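Local coordinates for putative cytoplasmic protein (Salmonella typhimurium LT2, PDB 2Q02) that is of unknown function but folds as a xylose isomerase-like TIM barrel that binds zinc, consistent with a metal-dependent isomerase activity, at residues F24-L27 against V28-E32; K123-S126 against D127-R131; Q156-E160 against A161-F165; A252-E256 against A257-E261. All coordinates share one frame; numbering follows the deposited sequence.

Contact 1 of 4, residues F24-L27 against V28-E32; sequences FFRL and VKRLE
Leu27 and Leu31 lie side by side and point the same way, one turn apart near the end of helix 21-30, the helix of the beta-alpha-beta unit between strands 9-12 and 35-39 of the TIM barrel. Their methyls meet at CD2 of Leu27 and CD1 of Leu31, 3.5 Å apart, and both side chains pack on helix 256-271. On the barrel-facing side the pairing is oblique: CG2 of Val28 comes to 3.7 Å from CE1 of the Phe24 ring. Phe24 starts out pointing away from the following turn, but with its CG anti to the backbone N (chi1 167°) the ring lies beside its own carbonyl and returns toward Val28. Phe24, Phe25 and Val28 all rest on Val36 of strand 35-39.

In one of its two deposited conformers, Arg30 has a chain bent at chi3 (-88°), which folds the guanidinium back over Leu27, one face lying against that residue's CA. In this conformer the group packs within its own helix, while its charge pairs with Glu256 and Glu260 of helix 256-271. Backbone bonds from Val28 N to Phe24 O and from Leu31 N to Leu27 O continue the helix. A Schellman motif then closes it: Glu32 takes positive phi, and its N donates to Lys29 O at 2.8 Å.

Contact 2 of 4, residues K123-S126 against D127-R131; sequences KRLS and DLFAR. With ZN (zinc ion), chain F.
A chi1 of -68° sets CG of Asp127 anti to its carbonyl carbon, and the carboxylate turns back along helix 115-130 toward Lys123, with CG 3.5 Å from Lys123 O. This is the last part of the helix linking strands 101-104 and 135-138 in the TIM barrel. The carboxylate holds a zinc ion through OD2 at 2.1 Å, while OD1 stays at 3.2 Å, so Asp127 binds the metal through one of its two oxygens. This zinc sits on the outside of the barrel and is distinct from the metal site formed by Glu139, Asp170, His197 and Glu245.

On the inward side, Leu125 and Phe129 both place CG beside the backbone N and therefore run side by side in the same direction, CD2 of Leu125 reaching CE1 of Phe129 at 4.0 Å. The aromatic ring also stands obliquely by the carbonyl of Leu125. Strand 101-104 receives both side chains, and the Phe129 ring meets that of Phe165 as well. Ser126 OG is turned back to Ile122 O, its hydrogen-bond partner in the preceding turn, and probably also bonds with Ser163 OG. Behind the side chains the helical bonds run on: Asp127 N donates almost straight to Lys123 O (174°), Leu128 N to Arg124 O, and Ala130 N to Ser126 O at 3.1 Å.

Contact 3 of 4, residues Q156-E160 against A161-F165; sequences QLIRE and AGSPF
A Schellman motif ends helix 151-161 of the TIM barrel and turns the chain into the loop that leads to strand 166-170, with Ile158 and Ser163 bonded across it. Gly162 has positive phi (64°), a conformation that suits glycine. Ser163 N reaches back to Ile158 O at 3.1 Å in a nearly straight bond (171°), whereas Gly162 N donates to Arg159 O from above the carbonyl plane. Ala161 N still makes the ordinary helical bond to Leu157 O.

Beyond the turn the loop folds along the Ile158 side chain. Its CG2 branch lies 3.3 Å from Phe165 O, and its CD1 reaches CB of Phe165 at 4.1 Å, the two side chains crossing at about a right angle. Both residues also rest on Val138 of strand 135-138, which puts this junction against the barrel wall. Ser163 swings OG beside its own carbonyl carbon (chi1 162°), ahead toward strand 166-170, and an ST turn follows. Its side chain touches Ile122 of helix 115-130, where Ser126 is the probable second partner of the hydroxyl. In the ST turn, OG of Ser163 accepts from N of Phe165 at 2.9 Å.

Contact 4 of 4, residues A252-E256 against A257-E261; sequences ASWSE and AEIEE
The N-cap of helix 256-271 is Ser255, which receives Glu258 N on its side-chain oxygen. OG of Ser255 lies between its own backbone N and carbonyl carbon (chi1 71°), and this places it 3.2 Å from Glu258 N in a bond that is close to straight (168°). The carbonyl oxygen of Ser255 in turn accepts from Ile259 N at 3.0 Å, so both oxygens of the cap residue are engaged by the first turn.

Trp254, just ahead of the cap, points its side chain at the helix. CG of Glu258 sits over one face of the indole in a CH-pi contact, 3.9 Å from the centroid of the five-membered ring, and the Glu258 chain bends at chi2 (91°) as it leaves the ring. Ile259 approaches from another direction: its CG1 comes to the ring edge, 4.0 Å from Trp254 CE3. The indole is thus met on a face and at an edge by consecutive residues of one turn, while its other surroundings include Met217.

This is the last helix of the TIM barrel, entered from the loop that follows strand 242-244, and its first turn leans on helix 21-30, where Leu27 touches Glu256, Ile259 and Glu260. In one conformer, Arg30 of that helix pairs with the carboxylates of both Glu256 and Glu260 and may ease their mutual repulsion. Within the turn Glu260 N donates to Glu256 O at 3.1 Å from above the carbonyl plane.

The four contacts form two pairs on the barrel's outer layer. Contacts 1 and 4, with centres about 12 Å apart, join the first helix to the last: in one conformer, Arg30 NH1 meets Glu260 OE2 at 2.7 Å and Arg30 NH2 pairs with Glu256. Contacts 2 and 3, also about 12 Å apart between centres, meet where Ser126 OG and Ser163 OG come to 2.8 Å, a probable hydrogen bond. Contacts 3 and 4 lie on opposite sides of the chain's centre, about 40 Å between centres. None supplies a ligand to the central zinc site; side chains of Phe24 and Ile158 are each about 10 Å from a zinc-binding glutamate, Glu245 and Glu139 respectively.

Contact 1 of 4, residues F24-L27 against V28-E32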
loop_
_atom_site.group_PDB
_atom_site.type_symbol
_atom_site.label_atom_id
_atom_site.label_comp_id
_atom_site.label_asym_id
_atom_site.label_seq_id
_atom_site.Cartn_x
_atom_site.Cartn_y
_atom_site.Cartn_z
ATOM N N PHE A 24 -10.525 -14.404 -5.455
ATOM C CA PHE A 24 -9.831 -13.138 -5.662
ATOM C C PHE A 24 -8.694 -13.308 -6.677
ATOM O O PHE A 24 -8.585 -12.539 -7.632
ATOM C CB PHE A 24 -9.329 -12.575 -4.327
ATOM C CG PHE A 24 -8.361 -11.453 -4.473
ATOM C CD1 PHE A 24 -8.710 -10.314 -5.165
ATOM C CD2 PHE A 24 -7.094 -11.529 -3.909
ATOM C CE1 PHE A 24 -7.820 -9.271 -5.310
ATOM C CE2 PHE A 24 -6.191 -10.476 -4.040
ATOM C CZ PHE A 24 -6.557 -9.352 -4.754
ATOM N N PHE A 25 -7.878 -14.340 -6.482
ATOM C CA PHE A 25 -6.756 -14.640 -7.382
ATOM C C PHE A 25 -7.242 -14.954 -8.791
ATOM O O PHE A 25 -6.624 -14.527 -9.768
ATOM C CB PHE A 25 -5.930 -15.841 -6.862
ATOM C CG PHE A 25 -4.985 -15.524 -5.702
ATOM C CD1 PHE A 25 -5.095 -14.357 -4.946
ATOM C CD2 PHE A 25 -3.991 -16.430 -5.355
ATOM C CE1 PHE A 25 -4.229 -14.102 -3.901
ATOM C CE2 PHE A 25 -3.121 -16.163 -4.305
ATOM C CZ PHE A 25 -3.249 -15.004 -3.583
ATOM N N ARG A 26 -8.340 -15.704 -8.884
ATOM C CA ARG A 26 -8.909 -16.115 -10.174
ATOM C C ARG A 26 -9.391 -14.879 -10.958
ATOM O O ARG A 26 -9.212 -14.799 -12.172
ATOM C CB ARG A 26 -10.042 -17.150 -9.977
ATOM C CG ARG A 26 -10.643 -17.687 -11.282
ATOM C CD ARG A 26 -11.622 -18.841 -11.059
ATOM N NE ARG A 26 -12.621 -18.515 -10.038
ATOM C CZ ARG A 26 -12.986 -19.297 -9.015
ATOM N NH1 ARG A 26 -12.481 -20.523 -8.848
ATOM N NH2 ARG A 26 -13.900 -18.849 -8.152
ATOM N N LEU A 27 -9.968 -13.912 -10.251
ATOM C CA LEU A 27 -10.420 -12.649 -10.854
ATOM C C LEU A 27 -9.244 -11.855 -11.426
ATOM O O LEU A 27 -9.294 -11.404 -12.581
ATOM C CB LEU A 27 -11.185 -11.823 -9.807
ATOM C CG LEU A 27 -11.797 -10.480 -10.183
ATOM C CD1 LEU A 27 -12.948 -10.205 -9.244
ATOM C CD2 LEU A 27 -10.765 -9.369 -10.129
ATOM N N VAL A 28 -8.188 -11.703 -10.622
ATOM C CA VAL A 28 -6.992 -10.964 -11.036
ATOM C C VAL A 28 -6.345 -11.602 -12.283
ATOM O O VAL A 28 -5.890 -10.887 -13.180
ATOM C CB VAL A 28 -5.970 -10.856 -9.880
ATOM C CG1 VAL A 28 -4.655 -10.234 -10.354
ATOM C CG2 VAL A 28 -6.548 -10.055 -8.729
ATOM N N LYS A 29 -6.330 -12.936 -12.354
ATOM C CA LYS A 29 -5.835 -13.630 -13.559
ATOM C C LYS A 29 -6.775 -13.407 -14.757
ATOM O O LYS A 29 -6.290 -13.149 -15.860
ATOM C CB LYS A 29 -5.550 -15.124 -13.312
ATOM C CG LYS A 29 -5.315 -15.967 -14.614
ATOM C CD LYS A 29 -3.960 -16.685 -14.629
ATOM C CE LYS A 29 -3.750 -17.562 -15.894
ATOM N NZ LYS A 29 -4.706 -18.716 -15.984
ATOM N N ARG A 30 -8.096 -13.474 -14.550
ATOM C CA ARG A 30 -9.070 -13.172 -15.611
ATOM C C ARG A 30 -8.817 -11.779 -16.220
ATOM O O ARG A 30 -8.971 -11.579 -17.427
ATOM C CB ARG A 30 -10.528 -13.275 -15.094
ATOM C CG ARG A 30 -11.151 -14.697 -15.100
ATOM C CD ARG A 30 -12.656 -14.697 -14.709
ATOM N NE ARG A 30 -12.846 -14.793 -13.257
ATOM C CZ ARG A 30 -13.383 -13.861 -12.465
ATOM N NH1 ARG A 30 -13.847 -12.718 -12.940
ATOM N NH2 ARG A 30 -13.458 -14.082 -11.163
ATOM N N LEU A 31 -8.433 -10.813 -15.385
ATOM C CA LEU A 31 -8.121 -9.445 -15.844
ATOM C C LEU A 31 -6.704 -9.293 -16.412
ATOM O O LEU A 31 -6.308 -8.204 -16.827
ATOM C CB LEU A 31 -8.286 -8.466 -14.687
ATOM C CG LEU A 31 -9.716 -8.330 -14.181
ATOM C CD1 LEU A 31 -9.765 -7.461 -12.935
ATOM C CD2 LEU A 31 -10.610 -7.757 -15.280
ATOM N N GLU A 32 -5.947 -10.382 -16.396
ATOM C CA GLU A 32 -4.587 -10.444 -16.935
ATOM C C GLU A 32 -3.584 -9.542 -16.221
ATOM O O GLU A 32 -2.716 -8.959 -16.870
ATOM C CB GLU A 32 -4.567 -10.173 -18.440
ATOM C CG GLU A 32 -4.910 -11.388 -19.279
ATOM C CD GLU A 32 -5.010 -11.059 -20.747
ATOM O OE1 GLU A 32 -5.904 -10.266 -21.112
ATOM O OE2 GLU A 32 -4.199 -11.595 -21.532
#

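Contact 2 of 4, residues K123-S126 against D127-R131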
loop_
_atom_site.group_PDB
_atom_site.type_symbol
_atom_site.label_atom_id
_atom_site.label_comp_id
_atom_site.label_asym_id
_atom_site.label_seq_id
_atom_site.Cartn_x
_atom_site.Cartn_y
_atom_site.Cartn_z
ATOM N N LYS A 123 15.827 0.980 12.308
ATOM C CA LYS A 123 17.058 0.174 12.468
ATOM C C LYS A 123 16.744 -1.230 12.955
ATOM O O LYS A 123 17.206 -2.210 12.374
ATOM C CB LYS A 123 18.062 0.824 13.446
ATOM C CG LYS A 123 18.841 2.032 12.882
ATOM C CD LYS A 123 19.760 2.658 13.954
ATOM C CE LYS A 123 20.697 3.752 13.380
ATOM N NZ LYS A 123 21.157 4.779 14.391
ATOM N N ARG A 124 15.985 -1.312 14.047
ATOM C CA ARG A 124 15.610 -2.593 14.653
ATOM C C ARG A 124 14.789 -3.466 13.702
ATOM O O ARG A 124 15.003 -4.677 13.594
ATOM C CB ARG A 124 14.799 -2.366 15.938
ATOM C CG ARG A 124 14.357 -3.693 16.582
ATOM C CD ARG A 124 13.850 -3.547 18.010
ATOM N NE ARG A 124 13.678 -4.866 18.622
ATOM C CZ ARG A 124 12.938 -5.124 19.705
ATOM N NH1 ARG A 124 12.245 -4.155 20.314
ATOM N NH2 ARG A 124 12.864 -6.375 20.166
ATOM N N LEU A 125 13.820 -2.851 13.040
ATOM C CA LEU A 125 12.992 -3.565 12.087
ATOM C C LEU A 125 13.770 -3.966 10.849
ATOM O O LEU A 125 13.457 -4.975 10.254
ATOM C CB LEU A 125 11.755 -2.744 11.673
ATOM C CG LEU A 125 10.657 -2.584 12.737
ATOM C CD1 LEU A 125 9.728 -1.439 12.393
ATOM C CD2 LEU A 125 9.867 -3.858 12.927
ATOM N N SER A 126 14.768 -3.191 10.445
ATOM C CA SER A 126 15.571 -3.558 9.272
ATOM C C SER A 126 16.352 -4.848 9.544
ATOM O O SER A 126 16.333 -5.798 8.748
ATOM C CB SER A 126 16.484 -2.415 8.838
ATOM O OG SER A 126 15.678 -1.382 8.284
ATOM N N ASP A 127 16.997 -4.885 10.706
ATOM C CA ASP A 127 17.681 -6.092 11.183
ATOM C C ASP A 127 16.735 -7.296 11.276
ATOM O O ASP A 127 17.070 -8.395 10.837
ATOM C CB ASP A 127 18.298 -5.835 12.553
ATOM C CG ASP A 127 19.433 -4.872 12.485
ATOM O OD1 ASP A 127 19.803 -4.542 11.340
ATOM O OD2 ASP A 127 19.947 -4.446 13.560
ATOM N N LEU A 128 15.560 -7.085 11.855
ATOM C CA LEU A 128 14.582 -8.158 12.020
ATOM C C LEU A 128 14.038 -8.707 10.686
ATOM O O LEU A 128 13.903 -9.920 10.505
ATOM C CB LEU A 128 13.406 -7.659 12.877
ATOM C CG LEU A 128 12.327 -8.705 13.187
ATOM C CD1 LEU A 128 12.889 -9.814 14.083
ATOM C CD2 LEU A 128 11.098 -8.086 13.798
ATOM N N PHE A 129 13.705 -7.793 9.769
ATOM C CA PHE A 129 13.216 -8.148 8.427
ATOM C C PHE A 129 14.253 -8.963 7.640
ATOM O O PHE A 129 13.897 -9.889 6.926
ATOM C CB PHE A 129 12.845 -6.884 7.628
ATOM C CG PHE A 129 11.433 -6.364 7.876
ATOM C CD1 PHE A 129 10.946 -6.174 9.164
ATOM C CD2 PHE A 129 10.625 -5.999 6.803
ATOM C CE1 PHE A 129 9.681 -5.684 9.373
ATOM C CE2 PHE A 129 9.354 -5.493 7.007
ATOM C CZ PHE A 129 8.877 -5.341 8.275
ATOM N N ALA A 130 15.529 -8.602 7.776
ATOM C CA ALA A 130 16.635 -9.285 7.089
ATOM C C ALA A 130 16.672 -10.762 7.443
ATOM O O ALA A 130 17.080 -11.638 6.644
ATOM C CB ALA A 130 17.962 -8.656 7.472
ATOM N N ARG A 131 16.253 -11.018 8.672
ATOM C CA ARG A 131 16.195 -12.350 9.238
ATOM C C ARG A 131 15.111 -13.239 8.623
ATOM O O ARG A 131 15.104 -14.466 8.817
ATOM C CB ARG A 131 15.896 -12.208 10.746
ATOM C CG ARG A 131 16.612 -13.169 11.616
ATOM C CD ARG A 131 17.187 -12.483 12.840
ATOM N NE ARG A 131 18.390 -11.748 12.506
ATOM C CZ ARG A 131 18.876 -10.759 13.233
ATOM N NH1 ARG A 131 18.284 -10.396 14.346
ATOM N NH2 ARG A 131 19.949 -10.119 12.843
HETATM ZN ZN ZN F . 21.175 -2.779 13.579
#

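Contact 3 of 4, residues Q156-E160 against A161-F165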
loop_
_atom_site.group_PDB
_atom_site.type_symbol
_atom_site.label_atom_id
_atom_site.label_comp_id
_atom_site.label_asym_id
_atom_site.label_seq_id
_atom_site.Cartn_x
_atom_site.Cartn_y
_atom_site.Cartn_z
ATOM N N GLN A 156 14.255 10.495 4.516
ATOM C CA GLN A 156 15.405 11.001 5.258
ATOM C C GLN A 156 15.727 10.125 6.466
ATOM O O GLN A 156 16.897 9.817 6.734
ATOM C CB GLN A 156 15.156 12.435 5.714
ATOM C CG GLN A 156 16.420 13.150 6.098
ATOM C CD GLN A 156 16.153 14.453 6.810
ATOM O OE1 GLN A 156 15.652 15.424 6.215
ATOM N NE2 GLN A 156 16.480 14.484 8.097
ATOM N N LEU A 157 14.688 9.745 7.193
ATOM C CA LEU A 157 14.838 8.928 8.393
ATOM C C LEU A 157 15.408 7.553 8.048
ATOM O O LEU A 157 16.280 7.046 8.757
ATOM C CB LEU A 157 13.480 8.801 9.111
ATOM C CG LEU A 157 12.891 10.116 9.673
ATOM C CD1 LEU A 157 11.682 9.819 10.485
ATOM C CD2 LEU A 157 13.895 10.936 10.529
ATOM N N ILE A 158 14.911 6.971 6.956
ATOM C CA ILE A 158 15.414 5.692 6.437
ATOM C C ILE A 158 16.930 5.766 6.148
ATOM O O ILE A 158 17.696 4.865 6.533
ATOM C CB ILE A 158 14.580 5.233 5.193
ATOM C CG1 ILE A 158 13.216 4.709 5.675
ATOM C CG2 ILE A 158 15.272 4.152 4.368
ATOM C CD1 ILE A 158 12.183 4.510 4.594
ATOM N N ARG A 159 17.355 6.853 5.505
ATOM C CA ARG A 159 18.778 7.078 5.247
ATOM C C ARG A 159 19.586 7.202 6.524
ATOM O O ARG A 159 20.680 6.660 6.624
ATOM C CB ARG A 159 19.015 8.331 4.406
ATOM C CG ARG A 159 18.472 8.272 2.994
ATOM C CD ARG A 159 19.101 9.326 2.125
ATOM N NE ARG A 159 18.783 10.693 2.568
ATOM C CZ ARG A 159 17.693 11.388 2.223
ATOM N NH1 ARG A 159 16.766 10.858 1.437
ATOM N NH2 ARG A 159 17.528 12.625 2.674
ATOM N N GLU A 160 19.060 7.918 7.502
ATOM C CA GLU A 160 19.758 8.087 8.767
ATOM C C GLU A 160 19.898 6.757 9.514
ATOM O O GLU A 160 20.908 6.502 10.174
ATOM C CB GLU A 160 18.966 9.075 9.598
ATOM C CG GLU A 160 19.633 9.550 10.830
ATOM C CD GLU A 160 18.726 10.487 11.563
ATOM O OE1 GLU A 160 18.111 11.368 10.894
ATOM O OE2 GLU A 160 18.628 10.330 12.799
ATOM N N ALA A 161 18.879 5.913 9.369
ATOM C CA ALA A 161 18.876 4.555 9.902
ATOM C C ALA A 161 19.816 3.584 9.162
ATOM O O ALA A 161 20.110 2.491 9.668
ATOM C CB ALA A 161 17.453 4.003 9.886
ATOM N N GLY A 162 20.301 3.987 7.986
ATOM C CA GLY A 162 21.138 3.127 7.147
ATOM C C GLY A 162 20.383 1.892 6.656
ATOM O O GLY A 162 20.965 0.805 6.532
ATOM N N SER A 163 19.089 2.066 6.377
ATOM C CA SER A 163 18.187 0.959 6.090
ATOM C C SER A 163 17.971 0.766 4.595
ATOM O O SER A 163 17.954 1.725 3.832
ATOM C CB SER A 163 16.837 1.237 6.750
ATOM O OG SER A 163 15.788 0.437 6.208
ATOM N N PRO A 164 17.762 -0.477 4.161
ATOM C CA PRO A 164 17.358 -0.732 2.766
ATOM C C PRO A 164 15.863 -0.522 2.481
ATOM O O PRO A 164 15.433 -0.682 1.340
ATOM C CB PRO A 164 17.657 -2.224 2.598
ATOM C CG PRO A 164 17.389 -2.787 3.976
ATOM C CD PRO A 164 17.877 -1.731 4.929
ATOM N N PHE A 165 15.084 -0.199 3.506
ATOM C CA PHE A 165 13.659 0.058 3.349
ATOM C C PHE A 165 13.390 1.157 2.355
ATOM O O PHE A 165 14.262 1.987 2.069
ATOM C CB PHE A 165 12.992 0.453 4.678
ATOM C CG PHE A 165 12.772 -0.693 5.648
ATOM C CD1 PHE A 165 13.271 -1.980 5.410
ATOM C CD2 PHE A 165 12.078 -0.464 6.829
ATOM C CE1 PHE A 165 13.068 -3.007 6.326
ATOM C CE2 PHE A 165 11.860 -1.484 7.740
ATOM C CZ PHE A 165 12.344 -2.763 7.489
#

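Contact 4 of 4, residues A252-E256 against A257-E261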
loop_
_atom_site.group_PDB
_atom_site.type_symbol
_atom_site.label_atom_id
_atom_site.label_comp_id
_atom_site.label_asym_id
_atom_site.label_seq_id
_atom_site.Cartn_x
_atom_site.Cartn_y
_atom_site.Cartn_z
ATOM N N ALA A 252 -18.118 -3.618 -0.510
ATOM C CA ALA A 252 -18.799 -4.872 -0.142
ATOM C C ALA A 252 -20.023 -5.186 -0.995
ATOM O O ALA A 252 -20.405 -6.336 -1.116
ATOM C CB ALA A 252 -19.199 -4.850 1.325
ATOM N N SER A 253 -20.639 -4.161 -1.576
ATOM C CA SER A 253 -21.836 -4.335 -2.402
ATOM C C SER A 253 -21.546 -4.677 -3.879
ATOM O O SER A 253 -22.481 -4.862 -4.671
ATOM C CB SER A 253 -22.699 -3.065 -2.329
ATOM O OG SER A 253 -22.002 -1.931 -2.838
ATOM N N TRP A 254 -20.264 -4.759 -4.235
ATOM C CA TRP A 254 -19.825 -5.002 -5.626
ATOM C C TRP A 254 -19.760 -6.495 -5.992
ATOM O O TRP A 254 -19.118 -7.284 -5.290
ATOM C CB TRP A 254 -18.419 -4.413 -5.841
ATOM C CG TRP A 254 -18.297 -2.905 -5.759
ATOM C CD1 TRP A 254 -19.249 -2.018 -5.374
ATOM C CD2 TRP A 254 -17.133 -2.135 -6.067
ATOM N NE1 TRP A 254 -18.758 -0.736 -5.435
ATOM C CE2 TRP A 254 -17.460 -0.783 -5.858
ATOM C CE3 TRP A 254 -15.844 -2.458 -6.509
ATOM C CZ2 TRP A 254 -16.549 0.247 -6.070
ATOM C CZ3 TRP A 254 -14.936 -1.436 -6.712
ATOM C CH2 TRP A 254 -15.293 -0.097 -6.496
ATOM N N SER A 255 -20.381 -6.874 -7.109
ATOM C CA SER A 255 -20.182 -8.218 -7.666
ATOM C C SER A 255 -18.782 -8.356 -8.289
ATOM O O SER A 255 -18.061 -7.362 -8.459
ATOM C CB SER A 255 -21.247 -8.523 -8.712
ATOM O OG SER A 255 -21.041 -7.754 -9.879
ATOM N N GLU A 256 -18.398 -9.590 -8.621
ATOM C CA GLU A 256 -17.108 -9.854 -9.254
ATOM C C GLU A 256 -16.987 -9.146 -10.601
ATOM O O GLU A 256 -15.880 -8.788 -11.028
ATOM C CB GLU A 256 -16.900 -11.346 -9.488
ATOM C CG GLU A 256 -16.546 -12.151 -8.258
ATOM C CD GLU A 256 -16.062 -13.553 -8.617
ATOM O OE1 GLU A 256 -15.384 -13.683 -9.654
ATOM O OE2 GLU A 256 -16.359 -14.521 -7.874
ATOM N N ALA A 257 -18.128 -8.991 -11.276
ATOM C CA ALA A 257 -18.212 -8.248 -12.529
ATOM C C ALA A 257 -17.945 -6.752 -12.290
ATOM O O ALA A 257 -17.123 -6.160 -12.990
ATOM C CB ALA A 257 -19.587 -8.465 -13.189
ATOM N N GLU A 258 -18.625 -6.161 -11.300
ATOM C CA GLU A 258 -18.461 -4.739 -10.956
ATOM C C GLU A 258 -17.002 -4.417 -10.579
ATOM O O GLU A 258 -16.476 -3.356 -10.947
ATOM C CB GLU A 258 -19.409 -4.363 -9.806
ATOM C CG GLU A 258 -19.294 -2.913 -9.276
ATOM C CD GLU A 258 -20.241 -1.922 -9.976
ATOM O OE1 GLU A 258 -21.493 -2.067 -9.864
ATOM O OE2 GLU A 258 -19.717 -0.982 -10.620
ATOM N N ILE A 259 -16.363 -5.341 -9.851
ATOM C CA ILE A 259 -14.947 -5.228 -9.474
ATOM C C ILE A 259 -14.079 -5.215 -10.718
ATOM O O ILE A 259 -13.158 -4.392 -10.819
ATOM C CB ILE A 259 -14.485 -6.397 -8.558
ATOM C CG1 ILE A 259 -15.096 -6.290 -7.163
ATOM C CG2 ILE A 259 -12.975 -6.412 -8.381
ATOM C CD1 ILE A 259 -14.798 -7.530 -6.297
ATOM N N GLU A 260 -14.352 -6.122 -11.656
ATOM C CA GLU A 260 -13.596 -6.172 -12.909
ATOM C C GLU A 260 -13.731 -4.852 -13.676
ATOM O O GLU A 260 -12.750 -4.356 -14.222
ATOM C CB GLU A 260 -14.036 -7.357 -13.789
ATOM C CG GLU A 260 -13.631 -8.758 -13.270
ATOM C CD GLU A 260 -14.192 -9.919 -14.112
ATOM O OE1 GLU A 260 -13.592 -10.267 -15.145
ATOM O OE2 GLU A 260 -15.223 -10.509 -13.738
ATOM N N GLU A 261 -14.939 -4.285 -13.695
ATOM C CA GLU A 261 -15.223 -3.031 -14.405
ATOM C C GLU A 261 -14.441 -1.843 -13.850
ATOM O O GLU A 261 -13.940 -1.012 -14.595
ATOM C CB GLU A 261 -16.726 -2.703 -14.329
ATOM C CG GLU A 261 -17.648 -3.553 -15.226
ATOM C CD GLU A 261 -19.138 -3.265 -14.982
ATOM O OE1 GLU A 261 -19.467 -2.308 -14.239
ATOM O OE2 GLU A 261 -19.994 -3.993 -15.525
#